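Local coordinates for protein neutral ceramidase (Pseudomonas aeruginosa, PDB 2ZWS) that hydrolyses the N-acyl linkage of ceramides to give sphingosine and a free fatty acid, and also catalyses the reverse synthesis, at residues 24-29 with 204-209; 158-163 with 446-451; 168-173 with 420-425; 414-419 with 470-475. All blocks are in the same frame, centred on the assembly; numbering follows the deposited sequence.

Interaction 1 of 4, residues 24-29 with 204-209. With ZN (zinc ion), chain B.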
loop_
_atom_site.group_PDB
_atom_site.type_symbol
_atom_site.label_atom_id
_atom_site.label_comp_id
_atom_site.label_asym_id
_atom_site.label_seq_id
_atom_site.Cartn_x
_atom_site.Cartn_y
_atom_site.Cartn_z
ATOM N N MET A 24 -3.825 3.387 9.569
ATOM C CA MET A 24 -4.863 2.976 8.630
ATOM C C MET A 24 -4.890 1.456 8.434
ATOM O O MET A 24 -3.888 0.857 8.022
ATOM C CB MET A 24 -4.648 3.636 7.252
ATOM C CG MET A 24 -5.781 3.359 6.234
ATOM S SD MET A 24 -7.326 4.069 6.819
ATOM C CE MET A 24 -8.551 2.838 6.316
ATOM N N GLY A 25 -6.047 0.847 8.703
ATOM C CA GLY A 25 -6.237 -0.576 8.432
ATOM C C GLY A 25 -6.939 -1.304 9.568
ATOM O O GLY A 25 -7.828 -2.129 9.327
ATOM N N TYR A 26 -6.519 -1.033 10.796
ATOM C CA TYR A 26 -7.074 -1.743 11.963
ATOM C C TYR A 26 -8.270 -1.045 12.664
ATOM O O TYR A 26 -8.844 -1.588 13.616
ATOM C CB TYR A 26 -5.966 -2.088 12.968
ATOM C CG TYR A 26 -4.971 -3.117 12.449
ATOM C CD1 TYR A 26 -3.597 -2.860 12.462
ATOM C CD2 TYR A 26 -5.412 -4.374 11.966
ATOM C CE1 TYR A 26 -2.662 -3.816 11.990
ATOM C CE2 TYR A 26 -4.477 -5.330 11.492
ATOM C CZ TYR A 26 -3.121 -5.037 11.503
ATOM O OH TYR A 26 -2.226 -5.980 11.024
ATOM N N SER A 27 -8.638 0.147 12.197
ATOM C CA SER A 27 -9.803 0.877 12.703
ATOM C C SER A 27 -9.743 1.103 14.205
ATOM O O SER A 27 -10.775 1.085 14.896
ATOM C CB SER A 27 -11.078 0.133 12.324
ATOM O OG SER A 27 -11.056 -0.132 10.938
ATOM N N SER A 28 -8.541 1.358 14.706
ATOM C CA SER A 28 -8.353 1.525 16.137
ATOM C C SER A 28 -8.118 2.975 16.526
ATOM O O SER A 28 -7.261 3.636 15.958
ATOM C CB SER A 28 -7.198 0.660 16.633
ATOM O OG SER A 28 -6.975 0.886 18.011
ATOM N N LEU A 29 -8.864 3.456 17.520
ATOM C CA LEU A 29 -8.581 4.765 18.121
ATOM C C LEU A 29 -7.349 4.808 19.046
ATOM O O LEU A 29 -6.952 5.888 19.499
ATOM C CB LEU A 29 -9.797 5.257 18.921
ATOM C CG LEU A 29 -11.078 5.591 18.167
ATOM C CD1 LEU A 29 -12.178 5.715 19.190
ATOM C CD2 LEU A 29 -10.928 6.892 17.379
ATOM N N HIS A 204 -2.844 -10.572 2.827
ATOM C CA HIS A 204 -2.907 -9.355 3.650
ATOM C C HIS A 204 -1.537 -8.983 4.215
ATOM O O HIS A 204 -0.808 -9.833 4.728
ATOM C CB HIS A 204 -3.925 -9.466 4.791
ATOM C CG HIS A 204 -5.271 -8.926 4.443
ATOM N ND1 HIS A 204 -6.132 -9.572 3.574
ATOM C CD2 HIS A 204 -5.907 -7.796 4.844
ATOM C CE1 HIS A 204 -7.230 -8.839 3.439
ATOM N NE2 HIS A 204 -7.109 -7.755 4.192
ATOM N N SER A 205 -1.231 -7.693 4.136
ATOM C CA SER A 205 0.004 -7.169 4.680
ATOM C C SER A 205 -0.225 -6.709 6.125
ATOM O O SER A 205 -0.166 -5.504 6.462
ATOM C CB SER A 205 0.531 -6.035 3.783
ATOM O OG SER A 205 0.974 -6.602 2.553
ATOM N N THR A 206 -0.443 -7.704 6.979
ATOM C CA THR A 206 -0.904 -7.482 8.355
ATOM C C THR A 206 -0.005 -8.229 9.330
ATOM O O THR A 206 -0.415 -8.562 10.437
ATOM C CB THR A 206 -2.344 -8.014 8.539
ATOM O OG1 THR A 206 -2.414 -9.361 8.037
ATOM C CG2 THR A 206 -3.362 -7.162 7.795
ATOM N N SER A 207 1.224 -8.537 8.915
ATOM C CA SER A 207 2.153 -9.187 9.844
ATOM C C SER A 207 2.455 -8.320 11.068
ATOM O O SER A 207 2.666 -8.847 12.154
ATOM C CB SER A 207 3.449 -9.564 9.128
ATOM O OG SER A 207 3.182 -10.526 8.117
ATOM N N MET A 208 2.539 -6.993 10.875
ATOM C CA MET A 208 2.648 -6.060 11.999
ATOM C C MET A 208 1.220 -5.810 12.472
ATOM O O MET A 208 0.349 -5.389 11.687
ATOM C CB MET A 208 3.281 -4.748 11.554
ATOM C CG MET A 208 4.726 -4.847 11.028
ATOM S SD MET A 208 5.906 -5.571 12.190
ATOM C CE MET A 208 5.801 -4.419 13.576
ATOM N N THR A 209 0.968 -6.106 13.746
ATOM C CA THR A 209 -0.382 -6.150 14.289
ATOM C C THR A 209 -0.859 -4.785 14.769
ATOM O O THR A 209 -0.112 -3.789 14.732
ATOM C CB THR A 209 -0.499 -7.141 15.476
ATOM O OG1 THR A 209 0.187 -6.573 16.600
ATOM C CG2 THR A 209 0.085 -8.529 15.110
HETATM ZN ZN ZN B . -8.171 -5.937 4.018
HETATM O O HOH W 1 -7.974 -5.010 5.909
#
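Beside the zinc site, Y26 of the loop between strands 22-24 and 32-36 meets T206, M208 and T209 of the loop that supplies the zinc ligand H204. The outer half of the tyrosine does the touching. Y26 OH donates a hydrogen bond to the backbone O of M208, with 2.7 Å from OH to O. This oxygen lies at the ring edge, near the ring plane. The hydroxyl stands 29° out of the carbonyl plane of M208. CB of T206 packs 3.2 Å from Y26 OH. Ring atom CE1 of Y26 comes within 3.5 Å of the carbonyl C of T209, approaching obliquely. With CG anti to its own carbonyl carbon (chi1 -67°), the Y26 ring extends to the 204-209 loop and brings OH to M208 O.

H204 binds the zinc ion through NE2 at 2.1 Å, and water 1 also sits 2.1 Å from the metal. H97, E411 and Y448 are the other protein ligands. H204 ND1 is hydrogen-bonded to L249 O, which fixes how the imidazole is turned. The T206 side chain lies about 5 Å from that of S250, the probable nucleophile.

D218 holds the backbone N atoms of S207 and M208. The Y26 bond uses a main-chain acceptor, so it ties down the course of the loop after H204 without involving the M208 side chain, which packs on helix 265-286.

Interaction 2 of 4, residues 158-163 with 446-451. With ZN (zinc ion), chain B.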
loop_
_atom_site.group_PDB
_atom_site.type_symbol
_atom_site.label_atom_id
_atom_site.label_comp_id
_atom_site.label_asym_id
_atom_site.label_seq_id
_atom_site.Cartn_x
_atom_site.Cartn_y
_atom_site.Cartn_z
ATOM N N ARG A 158 -3.033 -17.968 4.113
ATOM C CA ARG A 158 -4.102 -18.871 4.539
ATOM C C ARG A 158 -5.429 -18.141 4.396
ATOM O O ARG A 158 -5.478 -16.905 4.495
ATOM C CB ARG A 158 -3.878 -19.361 5.974
ATOM C CG ARG A 158 -3.955 -18.272 7.037
ATOM C CD ARG A 158 -3.844 -18.852 8.457
ATOM N NE ARG A 158 -5.074 -19.527 8.875
ATOM C CZ ARG A 158 -6.165 -18.922 9.343
ATOM N NH1 ARG A 158 -6.203 -17.604 9.495
ATOM N NH2 ARG A 158 -7.226 -19.644 9.670
ATOM N N ASN A 159 -6.499 -18.888 4.148
ATOM C CA ASN A 159 -7.797 -18.269 4.050
ATOM C C ASN A 159 -8.369 -18.012 5.431
ATOM O O ASN A 159 -8.484 -18.933 6.247
ATOM C CB ASN A 159 -8.759 -19.161 3.242
ATOM C CG ASN A 159 -9.988 -18.414 2.788
ATOM O OD1 ASN A 159 -10.798 -17.945 3.608
ATOM N ND2 ASN A 159 -10.161 -18.321 1.465
ATOM N N ARG A 160 -8.796 -16.782 5.677
ATOM C CA ARG A 160 -9.296 -16.403 7.006
ATOM C C ARG A 160 -10.812 -16.518 7.132
ATOM O O ARG A 160 -11.391 -16.265 8.197
ATOM C CB ARG A 160 -8.797 -14.979 7.351
ATOM C CG ARG A 160 -9.441 -13.928 6.531
ATOM C CD ARG A 160 -8.873 -12.550 6.796
ATOM N NE ARG A 160 -9.695 -11.544 6.138
ATOM C CZ ARG A 160 -9.440 -10.232 6.174
ATOM N NH1 ARG A 160 -8.366 -9.758 6.827
ATOM N NH2 ARG A 160 -10.264 -9.395 5.567
ATOM N N SER A 161 -11.456 -16.868 6.029
ATOM C CA SER A 161 -12.910 -17.042 6.003
ATOM C C SER A 161 -13.257 -18.263 5.163
ATOM O O SER A 161 -14.001 -18.163 4.178
ATOM C CB SER A 161 -13.567 -15.783 5.441
ATOM O OG SER A 161 -13.466 -14.767 6.419
ATOM N N LEU A 162 -12.711 -19.411 5.570
ATOM C CA LEU A 162 -12.811 -20.633 4.779
ATOM C C LEU A 162 -14.253 -21.142 4.657
ATOM O O LEU A 162 -14.632 -21.699 3.625
ATOM C CB LEU A 162 -11.873 -21.711 5.322
ATOM C CG LEU A 162 -11.600 -22.884 4.364
ATOM C CD1 LEU A 162 -11.226 -22.426 2.950
ATOM C CD2 LEU A 162 -10.513 -23.778 4.923
ATOM N N LEU A 163 -15.063 -20.905 5.677
ATOM C CA LEU A 163 -16.454 -21.356 5.648
ATOM C C LEU A 163 -17.196 -20.754 4.447
ATOM O O LEU A 163 -17.953 -21.455 3.765
ATOM C CB LEU A 163 -17.141 -20.963 6.954
ATOM C CG LEU A 163 -18.619 -21.285 7.123
ATOM C CD1 LEU A 163 -18.840 -21.491 8.596
ATOM C CD2 LEU A 163 -19.496 -20.157 6.605
ATOM N N ALA A 446 -13.141 0.710 -2.022
ATOM C CA ALA A 446 -14.574 0.567 -1.730
ATOM C C ALA A 446 -14.795 -0.766 -1.007
ATOM O O ALA A 446 -15.690 -1.544 -1.362
ATOM C CB ALA A 446 -15.376 0.663 -3.028
ATOM N N SER A 447 -13.997 -0.991 0.031
ATOM C CA SER A 447 -14.156 -2.125 0.934
ATOM C C SER A 447 -14.032 -3.485 0.239
ATOM O O SER A 447 -13.157 -3.670 -0.552
ATOM C CB SER A 447 -15.448 -1.945 1.759
ATOM O OG SER A 447 -15.314 -0.791 2.581
ATOM N N TYR A 448 -14.926 -4.436 0.517
ATOM C CA TYR A 448 -14.713 -5.838 0.115
ATOM C C TYR A 448 -15.639 -6.313 -1.003
ATOM O O TYR A 448 -16.730 -5.766 -1.195
ATOM C CB TYR A 448 -14.786 -6.785 1.337
ATOM C CG TYR A 448 -13.584 -6.672 2.260
ATOM C CD1 TYR A 448 -13.461 -5.629 3.177
ATOM C CD2 TYR A 448 -12.573 -7.624 2.224
ATOM C CE1 TYR A 448 -12.310 -5.512 4.019
ATOM C CE2 TYR A 448 -11.466 -7.560 3.058
ATOM C CZ TYR A 448 -11.306 -6.495 3.957
ATOM O OH TYR A 448 -10.153 -6.437 4.755
ATOM N N VAL A 449 -15.185 -7.319 -1.744
ATOM C CA VAL A 449 -16.033 -7.964 -2.740
ATOM C C VAL A 449 -15.959 -9.477 -2.597
ATOM O O VAL A 449 -14.923 -10.103 -2.729
ATOM C CB VAL A 449 -15.677 -7.553 -4.179
ATOM C CG1 VAL A 449 -16.622 -8.210 -5.170
ATOM C CG2 VAL A 449 -15.684 -6.013 -4.337
ATOM N N THR A 450 -17.135 -10.023 -2.376
ATOM C CA THR A 450 -17.346 -11.410 -2.101
ATOM C C THR A 450 -18.270 -11.944 -3.234
ATOM O O THR A 450 -19.024 -11.180 -3.853
ATOM C CB THR A 450 -17.991 -11.308 -0.721
ATOM O OG1 THR A 450 -17.308 -11.929 0.373
ATOM C CG2 THR A 450 -19.347 -10.858 -0.672
ATOM N N THR A 451 -18.191 -13.233 -3.550
ATOM C CA THR A 451 -19.102 -13.786 -4.555
ATOM C C THR A 451 -20.517 -13.797 -3.961
ATOM O O THR A 451 -20.682 -13.671 -2.756
ATOM C CB THR A 451 -18.739 -15.222 -4.921
ATOM O OG1 THR A 451 -18.787 -16.008 -3.730
ATOM C CG2 THR A 451 -17.324 -15.316 -5.535
HETATM ZN ZN ZN B . -8.171 -5.937 4.018
HETATM O O HOH W 2 -8.538 -6.991 7.787
HETATM O O HOH W 1 -7.974 -5.010 5.909
#
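Y448 OH is gripped by both a metal and an arginine. The oxygen binds the zinc ion at 2.2 Å. It also accepts a hydrogen bond from R160 NH2, with 3.1 Å between NH2 and OH and an N-H...O angle of 153°. The phenol oxygen lies near the guanidinium plane, so R160 presents its edge. The guanidinium and the tyrosine ring are tilted 37° to each other. CE2 of Y448 is also close to R160 NH2, at 3.3 Å. Water 2 accepts from R160 NH1 at 2.9 Å and has a weak, long bond to Y448 OH.

The R160 chain runs extended from CG to NE after a first torsion of 70°, which carries the guanidinium to the metal site. R160 NE has its stronger partner in E461, by a salt bridge; E461 also accepts from S161 OG. At the root of the arginine, S161 N bonds to N159 OD1 at 2.7 Å, forming an Asx turn at the end of strand 157-159. On the other side of the contact, Y448 sits on short strand 448-449, and its ring meets that of Y460 edge-to-face.

The same zinc is held by H204 of interaction 1, and R160 lies beside S250, the probable nucleophile. One tyrosine oxygen thus faces two positive groups. E461 probably offsets part of the arginine charge while helping to hold the guanidinium beside Y448 OH.

Interaction 3 of 4, residues 168-173 with 420-425. Unlike the reference sequence in segment 168-173: A172 (reference Val).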
loop_
_atom_site.group_PDB
_atom_site.type_symbol
_atom_site.label_atom_id
_atom_site.label_comp_id
_atom_site.label_asym_id
_atom_site.label_seq_id
_atom_site.Cartn_x
_atom_site.Cartn_y
_atom_site.Cartn_z
ATOM N N ASN A 168 -18.756 -21.692 -2.424
ATOM C CA ASN A 168 -18.682 -21.580 -3.882
ATOM C C ASN A 168 -18.706 -22.959 -4.533
ATOM O O ASN A 168 -18.031 -23.868 -4.062
ATOM C CB ASN A 168 -17.412 -20.845 -4.304
ATOM C CG ASN A 168 -17.388 -19.399 -3.820
ATOM O OD1 ASN A 168 -18.233 -18.584 -4.199
ATOM N ND2 ASN A 168 -16.425 -19.090 -2.959
ATOM N N PRO A 169 -19.486 -23.116 -5.620
ATOM C CA PRO A 169 -19.558 -24.419 -6.301
ATOM C C PRO A 169 -18.379 -24.692 -7.233
ATOM O O PRO A 169 -18.265 -25.792 -7.778
ATOM C CB PRO A 169 -20.833 -24.294 -7.138
ATOM C CG PRO A 169 -20.946 -22.854 -7.435
ATOM C CD PRO A 169 -20.365 -22.114 -6.246
ATOM N N ASP A 170 -17.511 -23.699 -7.413
ATOM C CA ASP A 170 -16.502 -23.719 -8.467
ATOM C C ASP A 170 -15.064 -23.524 -7.957
ATOM O O ASP A 170 -14.321 -22.701 -8.501
ATOM C CB ASP A 170 -16.842 -22.633 -9.508
ATOM C CG ASP A 170 -16.767 -21.189 -8.930
ATOM O OD1 ASP A 170 -17.050 -20.977 -7.728
ATOM O OD2 ASP A 170 -16.445 -20.260 -9.704
ATOM N N ILE A 171 -14.651 -24.297 -6.958
ATOM C CA ILE A 171 -13.347 -24.051 -6.324
ATOM C C ILE A 171 -12.223 -25.032 -6.660
ATOM O O ILE A 171 -11.264 -25.144 -5.900
ATOM C CB ILE A 171 -13.454 -23.873 -4.787
ATOM C CG1 ILE A 171 -13.879 -25.178 -4.086
ATOM C CG2 ILE A 171 -14.399 -22.749 -4.452
ATOM C CD1 ILE A 171 -13.684 -25.163 -2.575
ATOM N N ALA A 172 -12.336 -25.752 -7.775
ATOM C CA ALA A 172 -11.227 -26.616 -8.202
ATOM C C ALA A 172 -9.961 -25.790 -8.409
ATOM O O ALA A 172 -9.996 -24.752 -9.060
ATOM C CB ALA A 172 -11.577 -27.364 -9.478
ATOM N N GLY A 173 -8.855 -26.256 -7.831
ATOM C CA GLY A 173 -7.588 -25.520 -7.856
ATOM C C GLY A 173 -7.456 -24.547 -6.686
ATOM O O GLY A 173 -6.408 -23.939 -6.514
ATOM N N ILE A 420 -13.627 -13.156 -12.194
ATOM C CA ILE A 420 -13.449 -12.024 -13.108
ATOM C C ILE A 420 -12.292 -12.297 -14.068
ATOM O O ILE A 420 -12.421 -12.104 -15.267
ATOM C CB ILE A 420 -13.256 -10.711 -12.348
ATOM C CG1 ILE A 420 -14.536 -10.399 -11.554
ATOM C CG2 ILE A 420 -12.944 -9.581 -13.326
ATOM C CD1 ILE A 420 -14.442 -9.192 -10.627
ATOM N N ARG A 421 -11.188 -12.810 -13.537
ATOM C CA ARG A 421 -10.047 -13.196 -14.347
ATOM C C ARG A 421 -10.452 -14.160 -15.467
ATOM O O ARG A 421 -10.102 -13.951 -16.632
ATOM C CB ARG A 421 -9.015 -13.859 -13.452
ATOM C CG ARG A 421 -7.607 -13.414 -13.707
ATOM C CD ARG A 421 -6.679 -14.356 -12.986
ATOM N NE ARG A 421 -6.890 -14.344 -11.544
ATOM C CZ ARG A 421 -6.386 -15.250 -10.697
ATOM N NH1 ARG A 421 -5.661 -16.285 -11.132
ATOM N NH2 ARG A 421 -6.607 -15.111 -9.392
ATOM N N ARG A 422 -11.195 -15.206 -15.107
ATOM C CA ARG A 422 -11.682 -16.212 -16.067
ATOM C C ARG A 422 -12.537 -15.578 -17.151
ATOM O O ARG A 422 -12.413 -15.903 -18.334
ATOM C CB ARG A 422 -12.519 -17.275 -15.360
ATOM C CG ARG A 422 -11.722 -18.261 -14.542
ATOM C CD ARG A 422 -12.632 -19.153 -13.716
ATOM N NE ARG A 422 -11.819 -20.111 -12.984
ATOM C CZ ARG A 422 -12.227 -20.824 -11.944
ATOM N NH1 ARG A 422 -13.460 -20.691 -11.467
ATOM N NH2 ARG A 422 -11.375 -21.661 -11.372
ATOM N N ALA A 423 -13.447 -14.703 -16.722
ATOM C CA ALA A 423 -14.404 -14.088 -17.645
ATOM C C ALA A 423 -13.674 -13.168 -18.627
ATOM O O ALA A 423 -13.961 -13.160 -19.826
ATOM C CB ALA A 423 -15.453 -13.339 -16.880
ATOM N N VAL A 424 -12.717 -12.394 -18.110
ATOM C CA VAL A 424 -11.911 -11.510 -18.939
ATOM C C VAL A 424 -10.996 -12.291 -19.888
ATOM O O VAL A 424 -10.914 -11.956 -21.081
ATOM C CB VAL A 424 -11.120 -10.511 -18.078
ATOM C CG1 VAL A 424 -10.005 -9.789 -18.905
ATOM C CG2 VAL A 424 -12.079 -9.516 -17.424
ATOM N N GLN A 425 -10.337 -13.337 -19.390
ATOM C CA GLN A 425 -9.518 -14.168 -20.276
ATOM C C GLN A 425 -10.364 -14.771 -21.415
ATOM O O GLN A 425 -9.912 -14.815 -22.564
ATOM C CB GLN A 425 -8.761 -15.257 -19.489
ATOM C CG GLN A 425 -7.910 -16.198 -20.380
ATOM C CD GLN A 425 -6.823 -15.476 -21.143
ATOM O OE1 GLN A 425 -5.809 -15.055 -20.577
ATOM N NE2 GLN A 425 -7.024 -15.332 -22.438
#
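The charged pair D170 and R422 joins a surface loop to helix 414-428. OD2 of D170 and NH1 of R422 form a salt bridge at 3.5 Å, which is long. The carboxylate oxygen lies at the guanidinium edge, near its plane. The two planar groups are turned 70° apart, so the pair is not a flat two-pronged bridge. The R422 chain is extended from CG to NE, which lets it span a backbone gap of 11.7 Å between the CA atoms of D170 and R422. R422 has a second conformer, so this long bridge is at best partial and somewhat doubtful. The stronger partner of D170 is R419, whose NE makes a salt bridge to the same OD2.

R419 and R422 are three residues apart on the helix, so D170 takes two arginines from successive turns of one helical face. The loop lies between helix 162-165 and strand 181-189, and D170 points its side chain at that face. The contact lies away from the zinc and magnesium sites.

Backbone oxygens make looser polar contacts with the same guanidinium. D170 O is 3.7 Å from R422 NH1, in the guanidinium plane. A172 O is 4.1 Å from R422 NH2. Neither counts as a hydrogen bond. A172 is Val in the reference sequence, but its nearest approach to R422 is through the main chain.

Nonpolar contact comes from M415, seven residues (about two turns) before R422 on the helix. Its side chain touches both D170 and R422.

Interaction 4 of 4, residues 414-419 with 470-475; sequences VMAGVR and WTQAAY
This is a buried contact between two helices, made where the first turns of helix 414-428 and helix 471-488 lie side by side. A416 and Q472 carry it, with R419 beside them. The two backbones come close here, with 6.2 Å between the CA atoms of A416 and Q472. The small alanine permits this: CB of A416 packs 3.6 Å from CG of Q472.

The amide of Q472 then turns to the main chain of the other helix. Its NE2 donates to A416 O over 3.2 Å, with an N-H...O angle of 157°. The donor sits in the carbonyl plane, on a lone pair of A416 O, and the acceptor is 14° out of the amide plane. With CG of Q472 anti to the backbone N and a bend at chi2 (-80°), the amide folds over toward A416. NE2 also bonds to Q476 OE1 in its own helix. Q472 also adopts a second conformer, so these bonds hold for one of its two positions.

R419 joins in two ways. Its CB lies 3.6 Å from Q472 NE2. Its NH2 reaches water 3 at 3.0 Å, and that water donates to Q472 OE1 at 2.6 Å. In this conformer the two acceptors of NE2 and the water at OE1 are consistent with the amide orientation. The main charge partners of R419 are E453 and D170.

Around this pair, V449 of strand 448-449 touches Q472 and Y475. I420, the next residue of helix 414-428, packs on both as well. Y475 meets F412 edge-to-face, and A473 and A474 lean on I309 of strand 308-309.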
loop_
_atom_site.group_PDB
_atom_site.type_symbol
_atom_site.label_atom_id
_atom_site.label_comp_id
_atom_site.label_asym_id
_atom_site.label_seq_id
_atom_site.Cartn_x
_atom_site.Cartn_y
_atom_site.Cartn_z
ATOM N N VAL A 414 -10.684 -14.524 -3.069
ATOM C CA VAL A 414 -10.065 -15.382 -4.098
ATOM C C VAL A 414 -11.056 -15.641 -5.253
ATOM O O VAL A 414 -10.752 -15.352 -6.407
ATOM C CB VAL A 414 -9.552 -16.721 -3.493
ATOM C CG1 VAL A 414 -9.124 -17.727 -4.603
ATOM C CG2 VAL A 414 -8.397 -16.458 -2.512
ATOM N N MET A 415 -12.242 -16.182 -4.949
ATOM C CA MET A 415 -13.153 -16.561 -6.028
ATOM C C MET A 415 -13.776 -15.345 -6.704
ATOM O O MET A 415 -14.114 -15.395 -7.906
ATOM C CB MET A 415 -14.245 -17.530 -5.543
ATOM C CG MET A 415 -13.742 -18.921 -5.144
ATOM S SD MET A 415 -12.446 -19.601 -6.240
ATOM C CE MET A 415 -13.227 -19.648 -7.875
ATOM N N ALA A 416 -13.920 -14.237 -5.974
ATOM C CA ALA A 416 -14.474 -13.032 -6.621
ATOM C C ALA A 416 -13.510 -12.554 -7.716
ATOM O O ALA A 416 -13.933 -12.195 -8.827
ATOM C CB ALA A 416 -14.782 -11.943 -5.602
ATOM N N GLY A 417 -12.222 -12.601 -7.413
ATOM C CA GLY A 417 -11.199 -12.196 -8.382
ATOM C C GLY A 417 -10.994 -13.228 -9.477
ATOM O O GLY A 417 -10.907 -12.893 -10.677
ATOM N N VAL A 418 -10.925 -14.499 -9.070
ATOM C CA VAL A 418 -10.746 -15.586 -10.041
ATOM C C VAL A 418 -11.875 -15.617 -11.083
ATOM O O VAL A 418 -11.621 -15.795 -12.265
ATOM C CB VAL A 418 -10.579 -16.974 -9.360
ATOM C CG1 VAL A 418 -10.623 -18.094 -10.407
ATOM C CG2 VAL A 418 -9.267 -17.014 -8.601
ATOM N N ARG A 419 -13.116 -15.448 -10.645
ATOM C CA ARG A 419 -14.233 -15.447 -11.608
ATOM C C ARG A 419 -14.089 -14.315 -12.649
ATOM O O ARG A 419 -14.376 -14.494 -13.843
ATOM C CB ARG A 419 -15.573 -15.340 -10.890
ATOM C CG ARG A 419 -16.034 -16.684 -10.320
ATOM C CD ARG A 419 -17.399 -16.500 -9.721
ATOM N NE ARG A 419 -17.730 -17.575 -8.798
ATOM C CZ ARG A 419 -18.819 -17.561 -8.043
ATOM N NH1 ARG A 419 -19.066 -18.575 -7.207
ATOM N NH2 ARG A 419 -19.662 -16.537 -8.135
ATOM N N TRP A 470 -24.999 -8.616 -5.333
ATOM C CA TRP A 470 -24.561 -8.659 -6.727
ATOM C C TRP A 470 -23.388 -7.728 -7.020
ATOM O O TRP A 470 -23.079 -7.477 -8.179
ATOM C CB TRP A 470 -25.735 -8.394 -7.682
ATOM C CG TRP A 470 -26.849 -9.393 -7.440
ATOM C CD1 TRP A 470 -28.055 -9.145 -6.873
ATOM C CD2 TRP A 470 -26.789 -10.797 -7.686
ATOM N NE1 TRP A 470 -28.780 -10.314 -6.781
ATOM C CE2 TRP A 470 -28.023 -11.344 -7.272
ATOM C CE3 TRP A 470 -25.818 -11.649 -8.237
ATOM C CZ2 TRP A 470 -28.320 -12.715 -7.392
ATOM C CZ3 TRP A 470 -26.109 -13.016 -8.353
ATOM C CH2 TRP A 470 -27.355 -13.527 -7.933
ATOM N N THR A 471 -22.720 -7.267 -5.966
ATOM C CA THR A 471 -21.502 -6.454 -6.126
ATOM C C THR A 471 -20.470 -7.149 -7.026
ATOM O O THR A 471 -19.908 -6.526 -7.961
ATOM C CB THR A 471 -20.897 -6.076 -4.757
ATOM O OG1 THR A 471 -21.864 -5.337 -3.998
ATOM C CG2 THR A 471 -19.639 -5.221 -4.926
ATOM N N GLN A 472 -20.207 -8.433 -6.767
ATOM C CA GLN A 472 -19.213 -9.145 -7.563
ATOM C C GLN A 472 -19.638 -9.231 -9.025
ATOM O O GLN A 472 -18.817 -9.041 -9.923
ATOM C CB GLN A 472 -18.948 -10.541 -6.990
ATOM C CG GLN A 472 -17.738 -11.292 -7.593
ATOM C CD GLN A 472 -18.023 -11.951 -8.938
ATOM O OE1 GLN A 472 -19.177 -12.265 -9.260
ATOM N NE2 GLN A 472 -16.967 -12.180 -9.736
ATOM N N ALA A 473 -20.914 -9.544 -9.250
ATOM C CA ALA A 473 -21.491 -9.667 -10.597
ATOM C C ALA A 473 -21.330 -8.346 -11.359
ATOM O O ALA A 473 -20.969 -8.350 -12.553
ATOM C CB ALA A 473 -22.969 -10.056 -10.491
ATOM N N ALA A 474 -21.541 -7.234 -10.657
ATOM C CA ALA A 474 -21.367 -5.884 -11.254
ATOM C C ALA A 474 -19.934 -5.697 -11.726
ATOM O O ALA A 474 -19.700 -5.250 -12.867
ATOM C CB ALA A 474 -21.712 -4.785 -10.251
ATOM N N TYR A 475 -18.971 -6.010 -10.852
ATOM C CA TYR A 475 -17.561 -5.867 -11.266
ATOM C C TYR A 475 -17.232 -6.787 -12.437
ATOM O O TYR A 475 -16.504 -6.404 -13.339
ATOM C CB TYR A 475 -16.630 -6.145 -10.104
ATOM C CG TYR A 475 -16.436 -4.993 -9.160
ATOM C CD1 TYR A 475 -15.651 -3.892 -9.523
ATOM C CD2 TYR A 475 -17.002 -5.013 -7.881
ATOM C CE1 TYR A 475 -15.449 -2.840 -8.644
ATOM C CE2 TYR A 475 -16.790 -3.987 -6.984
ATOM C CZ TYR A 475 -16.002 -2.888 -7.374
ATOM O OH TYR A 475 -15.752 -1.848 -6.505
HETATM O O HOH W 3 -20.003 -14.532 -10.354
#

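Overall arrangement
Along the chain, 24-29 opens interaction 1, which closes at 204-209 and joins two loops beside the zinc. Before it closes, 158-163 and 168-173 have opened interactions 2 and 3, so it crosses both. Next, 414-419 opens interaction 4. Interaction 3 closes at 420-425, tying a surface loop to helix 414-428. Interaction 2 closes at 446-451 and so encloses interaction 3; it ties the turn after strand 157-159 to strand 448-449. Interaction 4 closes last, at 470-475, pairing helices 414-428 and 471-488. It crosses interactions 2 and 3 but follows interaction 1 in series. Interactions 1 and 2 share the zinc ion and water 1, while interactions 3 and 4 share helix 414-428.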